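Probable chaperone (Pseudomonas aeruginosa, PDB 4JMF) probably acts as a type III secretion chaperone of the CesT family, binding an effector protein and keeping it ready for export. Local coordinates at residues B[13-18]-B[96-101]; B[47-52]-B[102-107]. One frame throughout, in Å; residues are numbered along the deposited sequence.

The two contacts share helix 98-114, whose first turn belongs to interaction 1 and whose next turns belong to interaction 2; their centres lie about 11 Å apart. Along the chain the segments alternate: 13-18, 47-52, 96-101, 102-107. Interaction 1 is at the surface, where the end of helix 3-15 passes the start of helix 98-114. Interaction 2 is buried, its centre about 2 Å from that of the chain, and sets the same helix on strand 46-53 of the antiparallel sheet. Ile101 and Leu96 tie them together, Ile101 CD1 lying 3.4 Å from Leu47 CD2. Helix 98-114 thus touches both the N-terminal helix and the sheet, within the CesT-type chaperone fold.

Interaction 1. Residues B[13-18]-B[96-101]; sequences FLALDL and LDRAQI
Ala15 and Arg98 bring their CA atoms to 6.4 Å where the last turn of helix 3-15 passes the first turn of helix 98-114, a surface helix-to-helix contact of the CesT-type chaperone fold. Arg98 is the partner in both side-chain contacts, meeting Ala15 with its CG and Leu14 with its guanidinium. Its CG stands anti to the backbone N (chi1 -163°), which sends the chain across to the other helix, and Ala15 CB rests against that CG at 3.8 Å. A bend at chi3 then turns the guanidinium across the Leu14 side chain. The methyl Leu14 CD1 sits over one face of the group, displaced toward its rim, 3.6 Å from Arg98 NH2 and 3.7 Å from Arg98 CZ, so the flat charged end lies against apolar carbon while its N-H groups remain able to bond within its plane. Arg98 NE gives a hydrogen bond to Gln11 OE1, on the same helix as Leu14. Ala15 also touches His102, one turn further along. Both helix termini here carry recognisable motifs. Helix 3-15 closes in a Schellman motif, with Asp17 at positive phi (59°) and Leu18 N bonded to Phe13 O at 2.8 Å. Helix 98-114 opens on Asp97 as its N-cap: Asp97 OD1 accepts from Gln100 N at 2.9 Å, with an N-H...O angle of 162°.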
loop_
_atom_site.group_PDB
_atom_site.type_symbol
_atom_site.label_atom_id
_atom_site.label_comp_id
_atom_site.label_asym_id
_atom_site.label_seq_id
_atom_site.Cartn_x
_atom_site.Cartn_y
_atom_site.Cartn_z
ATOM N N PHE B 13 -14.972 -0.887 -15.420
ATOM C CA PHE B 13 -15.966 -0.106 -16.147
ATOM C C PHE B 13 -17.361 -0.744 -16.102
ATOM O O PHE B 13 -18.380 -0.035 -16.098
ATOM C CB PHE B 13 -15.477 0.196 -17.567
ATOM C CG PHE B 13 -14.562 1.400 -17.635
ATOM C CD1 PHE B 13 -14.872 2.490 -18.437
ATOM C CD2 PHE B 13 -13.422 1.463 -16.839
ATOM C CE1 PHE B 13 -14.038 3.599 -18.480
ATOM C CE2 PHE B 13 -12.582 2.577 -16.874
ATOM C CZ PHE B 13 -12.889 3.641 -17.691
ATOM N N LEU B 14 -17.402 -2.073 -16.039
ATOM C CA LEU B 14 -18.660 -2.783 -15.794
ATOM C C LEU B 14 -19.184 -2.453 -14.411
ATOM O O LEU B 14 -20.372 -2.193 -14.238
ATOM C CB LEU B 14 -18.461 -4.290 -15.890
ATOM C CG LEU B 14 -18.046 -4.861 -17.232
ATOM C CD1 LEU B 14 -17.968 -6.396 -17.154
ATOM C CD2 LEU B 14 -19.035 -4.418 -18.301
ATOM N N ALA B 15 -18.290 -2.467 -13.424
ATOM C CA ALA B 15 -18.687 -2.175 -12.053
ATOM C C ALA B 15 -19.231 -0.756 -11.914
ATOM O O ALA B 15 -20.202 -0.528 -11.200
ATOM C CB ALA B 15 -17.526 -2.399 -11.106
ATOM N N LEU B 16 -18.617 0.199 -12.608
ATOM C CA LEU B 16 -19.039 1.597 -12.503
ATOM C C LEU B 16 -20.124 1.955 -13.513
ATOM O O LEU B 16 -20.590 3.102 -13.542
ATOM C CB LEU B 16 -17.841 2.518 -12.737
ATOM C CG LEU B 16 -16.687 2.351 -11.759
ATOM C CD1 LEU B 16 -15.482 3.150 -12.262
ATOM C CD2 LEU B 16 -17.125 2.821 -10.379
ATOM N N ASP B 17 -20.493 0.984 -14.351
ATOM C CA ASP B 17 -21.488 1.176 -15.409
ATOM C C ASP B 17 -21.086 2.285 -16.391
ATOM O O ASP B 17 -21.889 3.160 -16.721
ATOM C CB ASP B 17 -22.877 1.448 -14.815
ATOM C CG ASP B 17 -24.002 1.179 -15.815
ATOM O OD1 ASP B 17 -23.877 0.227 -16.614
ATOM O OD2 ASP B 17 -25.008 1.919 -15.811
ATOM N N LEU B 18 -19.834 2.251 -16.841
ATOM C CA LEU B 18 -19.337 3.229 -17.800
ATOM C C LEU B 18 -19.128 2.549 -19.150
ATOM O O LEU B 18 -18.901 1.338 -19.201
ATOM C CB LEU B 18 -18.027 3.834 -17.308
ATOM C CG LEU B 18 -18.187 4.673 -16.046
ATOM C CD1 LEU B 18 -16.851 5.183 -15.556
ATOM C CD2 LEU B 18 -19.157 5.833 -16.322
ATOM N N LEU B 96 -7.484 -8.778 -8.509
ATOM C CA LEU B 96 -8.535 -7.820 -8.839
ATOM C C LEU B 96 -9.606 -8.411 -9.747
ATOM O O LEU B 96 -9.530 -8.296 -10.982
ATOM C CB LEU B 96 -7.951 -6.548 -9.464
ATOM C CG LEU B 96 -7.133 -5.625 -8.547
ATOM C CD1 LEU B 96 -6.321 -4.670 -9.377
ATOM C CD2 LEU B 96 -8.046 -4.845 -7.605
ATOM N N ASP B 97 -10.602 -9.043 -9.133
ATOM C CA ASP B 97 -11.853 -9.293 -9.837
ATOM C C ASP B 97 -12.728 -8.031 -9.776
ATOM O O ASP B 97 -12.314 -7.005 -9.212
ATOM C CB ASP B 97 -12.577 -10.512 -9.267
ATOM C CG ASP B 97 -13.082 -10.296 -7.848
ATOM O OD1 ASP B 97 -12.900 -9.193 -7.284
ATOM O OD2 ASP B 97 -13.702 -11.237 -7.296
ATOM N N ARG B 98 -13.927 -8.110 -10.339
ATOM C CA ARG B 98 -14.816 -6.951 -10.417
ATOM C C ARG B 98 -15.104 -6.287 -9.076
ATOM O O ARG B 98 -15.043 -5.058 -8.957
ATOM C CB ARG B 98 -16.132 -7.317 -11.099
ATOM C CG ARG B 98 -16.892 -6.081 -11.555
ATOM C CD ARG B 98 -18.080 -6.456 -12.395
ATOM N NE ARG B 98 -17.734 -7.486 -13.360
ATOM C CZ ARG B 98 -18.627 -8.237 -13.990
ATOM N NH1 ARG B 98 -19.922 -8.049 -13.756
ATOM N NH2 ARG B 98 -18.225 -9.172 -14.848
ATOM N N ALA B 99 -15.420 -7.088 -8.065
ATOM C CA ALA B 99 -15.709 -6.537 -6.742
ATOM C C ALA B 99 -14.473 -5.850 -6.167
ATOM O O ALA B 99 -14.539 -4.739 -5.621
ATOM C CB ALA B 99 -16.177 -7.642 -5.808
ATOM N N GLN B 100 -13.336 -6.519 -6.282
ATOM C CA GLN B 100 -12.141 -5.983 -5.659
ATOM C C GLN B 100 -11.646 -4.687 -6.322
ATOM O O GLN B 100 -11.240 -3.752 -5.622
ATOM C CB GLN B 100 -11.053 -7.052 -5.572
ATOM C CG GLN B 100 -9.816 -6.602 -4.794
ATOM C CD GLN B 100 -10.117 -6.260 -3.318
ATOM O OE1 GLN B 100 -11.173 -6.626 -2.766
ATOM N NE2 GLN B 100 -9.174 -5.565 -2.673
ATOM N N ILE B 101 -11.703 -4.605 -7.649
ATOM C CA ILE B 101 -11.257 -3.383 -8.308
ATOM C C ILE B 101 -12.192 -2.223 -7.953
ATOM O O ILE B 101 -11.737 -1.104 -7.666
ATOM C CB ILE B 101 -11.016 -3.576 -9.835
ATOM C CG1 ILE B 101 -10.248 -2.393 -10.426
ATOM C CG2 ILE B 101 -12.319 -3.790 -10.611
ATOM C CD1 ILE B 101 -9.801 -2.635 -11.883
#

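Interaction 2. Residues B[47-52]-B[102-107]; sequences LLMFTR and HHQLEQ
Met49 and Leu105 mark the closest backbone approach, CA to CA 7.0 Å, where helix 102-107 runs nearly parallel to strand 47-52, their axes inclined at 23°. The side chain of Gln104 bridges the gap, extended from a first torsion that puts CG anti to the backbone N (chi1 -173°). Its CB lies 3.9 Å from Met49 CE, and its CG 3.8 Å from Met49 SD, so the aliphatic half runs against the thioether. CD has Met49 CE and CG as close neighbours. Beyond it the amide divides: OE1 turns to Leu47 CD2 at 3.7 Å and, though buried, has no polar partner in the model, while NE2 gives a nearly straight bond (172°) to Leu47 O at 3.1 Å. Leu47 O lies in the amide plane of Gln104, yet NE2 stands above the carbonyl plane and so does not meet a lone pair. NE2 also bonds Asn89 OD1 on the adjacent strand 85-92, and together the two acceptors fix how the amide is turned. Met49 SD meets the helix backbone, 3.5 Å from Leu105 CA, and also packs on Leu105 CB. Leu48 and Phe50 each pack on an apolar side chain of another protein's chain, and Leu48 also on Phe67 of the second subunit. A C-terminal helix laid on an antiparallel sheet is characteristic of the CesT-like chaperone fold.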
loop_
_atom_site.group_PDB
_atom_site.type_symbol
_atom_site.label_atom_id
_atom_site.label_comp_id
_atom_site.label_asym_id
_atom_site.label_seq_id
_atom_site.Cartn_x
_atom_site.Cartn_y
_atom_site.Cartn_z
ATOM N N LEU B 47 -2.071 -2.437 -10.341
ATOM C CA LEU B 47 -2.930 -1.319 -10.724
ATOM C C LEU B 47 -2.797 -0.226 -9.678
ATOM O O LEU B 47 -3.129 -0.436 -8.505
ATOM C CB LEU B 47 -4.396 -1.758 -10.808
ATOM C CG LEU B 47 -5.437 -0.639 -10.932
ATOM C CD1 LEU B 47 -5.225 0.165 -12.204
ATOM C CD2 LEU B 47 -6.818 -1.228 -10.956
ATOM N N LEU B 48 -2.314 0.933 -10.108
ATOM C CA LEU B 48 -2.151 2.072 -9.216
ATOM C C LEU B 48 -3.313 3.026 -9.431
ATOM O O LEU B 48 -3.582 3.409 -10.563
ATOM C CB LEU B 48 -0.835 2.784 -9.530
ATOM C CG LEU B 48 -0.481 4.045 -8.745
ATOM C CD1 LEU B 48 -0.070 3.695 -7.304
ATOM C CD2 LEU B 48 0.632 4.819 -9.472
ATOM N N MET B 49 -4.018 3.388 -8.358
ATOM C CA MET B 49 -5.058 4.411 -8.448
ATOM C C MET B 49 -4.653 5.589 -7.585
ATOM O O MET B 49 -4.176 5.405 -6.460
ATOM C CB MET B 49 -6.403 3.882 -7.937
ATOM C CG MET B 49 -6.927 2.659 -8.665
ATOM S SD MET B 49 -8.624 2.363 -8.161
ATOM C CE MET B 49 -9.028 0.890 -9.096
ATOM N N PHE B 50 -4.858 6.805 -8.078
ATOM C CA PHE B 50 -4.492 7.955 -7.254
ATOM C C PHE B 50 -5.263 9.205 -7.608
ATOM O O PHE B 50 -5.840 9.306 -8.692
ATOM C CB PHE B 50 -2.975 8.221 -7.320
ATOM C CG PHE B 50 -2.460 8.500 -8.710
ATOM C CD1 PHE B 50 -2.222 9.801 -9.129
ATOM C CD2 PHE B 50 -2.185 7.456 -9.589
ATOM C CE1 PHE B 50 -1.733 10.055 -10.417
ATOM C CE2 PHE B 50 -1.696 7.701 -10.875
ATOM C CZ PHE B 50 -1.471 9.000 -11.284
ATOM N N THR B 51 -5.260 10.160 -6.680
ATOM C CA THR B 51 -5.908 11.432 -6.920
ATOM C C THR B 51 -4.995 12.536 -6.369
ATOM O O THR B 51 -4.380 12.381 -5.302
ATOM C CB THR B 51 -7.324 11.446 -6.281
ATOM O OG1 THR B 51 -8.002 12.673 -6.567
ATOM C CG2 THR B 51 -7.254 11.229 -4.781
ATOM N N ARG B 52 -4.870 13.625 -7.120
ATOM C CA ARG B 52 -4.017 14.738 -6.705
ATOM C C ARG B 52 -4.796 15.639 -5.762
ATOM O O ARG B 52 -5.899 16.089 -6.087
ATOM C CB ARG B 52 -3.547 15.527 -7.931
ATOM C CG ARG B 52 -2.683 16.745 -7.637
ATOM C CD ARG B 52 -3.462 18.043 -7.812
ATOM N NE ARG B 52 -2.615 19.232 -7.667
ATOM C CZ ARG B 52 -3.069 20.484 -7.726
ATOM N NH1 ARG B 52 -4.365 20.720 -7.918
ATOM N NH2 ARG B 52 -2.232 21.501 -7.574
ATOM N N HIS B 102 -13.490 -2.516 -7.903
ATOM C CA HIS B 102 -14.480 -1.547 -7.445
ATOM C C HIS B 102 -14.117 -1.097 -6.028
ATOM O O HIS B 102 -14.090 0.096 -5.729
ATOM C CB HIS B 102 -15.877 -2.181 -7.491
ATOM C CG HIS B 102 -16.989 -1.257 -7.091
ATOM N ND1 HIS B 102 -17.466 -1.182 -5.798
ATOM C CD2 HIS B 102 -17.740 -0.395 -7.820
ATOM C CE1 HIS B 102 -18.450 -0.302 -5.746
ATOM N NE2 HIS B 102 -18.635 0.191 -6.958
ATOM N N HIS B 103 -13.820 -2.058 -5.162
ATOM C CA HIS B 103 -13.444 -1.753 -3.780
ATOM C C HIS B 103 -12.201 -0.862 -3.693
ATOM O O HIS B 103 -12.147 0.059 -2.865
ATOM C CB HIS B 103 -13.236 -3.046 -2.989
ATOM C CG HIS B 103 -12.974 -2.829 -1.532
ATOM N ND1 HIS B 103 -13.976 -2.556 -0.627
ATOM C CD2 HIS B 103 -11.819 -2.840 -0.822
ATOM C CE1 HIS B 103 -13.454 -2.417 0.580
ATOM N NE2 HIS B 103 -12.147 -2.582 0.490
ATOM N N GLN B 104 -11.204 -1.128 -4.536
ATOM C CA GLN B 104 -9.981 -0.316 -4.527
ATOM C C GLN B 104 -10.282 1.148 -4.788
ATOM O O GLN B 104 -9.778 2.034 -4.089
ATOM C CB GLN B 104 -8.963 -0.810 -5.555
ATOM C CG GLN B 104 -7.612 -0.089 -5.448
ATOM C CD GLN B 104 -6.612 -0.526 -6.506
ATOM O OE1 GLN B 104 -6.837 -1.506 -7.226
ATOM N NE2 GLN B 104 -5.486 0.201 -6.603
ATOM N N LEU B 105 -11.091 1.417 -5.806
ATOM C CA LEU B 105 -11.417 2.798 -6.133
ATOM C C LEU B 105 -12.242 3.427 -5.010
ATOM O O LEU B 105 -12.035 4.592 -4.650
ATOM C CB LEU B 105 -12.163 2.881 -7.473
ATOM C CG LEU B 105 -12.600 4.275 -7.939
ATOM C CD1 LEU B 105 -11.383 5.201 -8.143
ATOM C CD2 LEU B 105 -13.419 4.179 -9.235
ATOM N N GLU B 106 -13.160 2.650 -4.446
ATOM C CA GLU B 106 -14.051 3.170 -3.421
ATOM C C GLU B 106 -13.281 3.597 -2.185
ATOM O O GLU B 106 -13.574 4.649 -1.608
ATOM C CB GLU B 106 -15.098 2.123 -3.039
ATOM C CG GLU B 106 -16.233 2.673 -2.176
ATOM C CD GLU B 106 -17.526 1.911 -2.404
ATOM O OE1 GLU B 106 -17.638 0.752 -1.931
ATOM O OE2 GLU B 106 -18.429 2.474 -3.069
ATOM N N GLN B 107 -12.295 2.797 -1.787
ATOM C CA GLN B 107 -11.484 3.150 -0.620
ATOM C C GLN B 107 -10.634 4.391 -0.892
ATOM O O GLN B 107 -10.423 5.215 0.004
ATOM C CB GLN B 107 -10.616 1.969 -0.178
ATOM C CG GLN B 107 -11.418 0.770 0.310
ATOM C CD GLN B 107 -12.344 1.140 1.452
ATOM O OE1 GLN B 107 -11.895 1.604 2.506
ATOM N NE2 GLN B 107 -13.647 0.949 1.246
#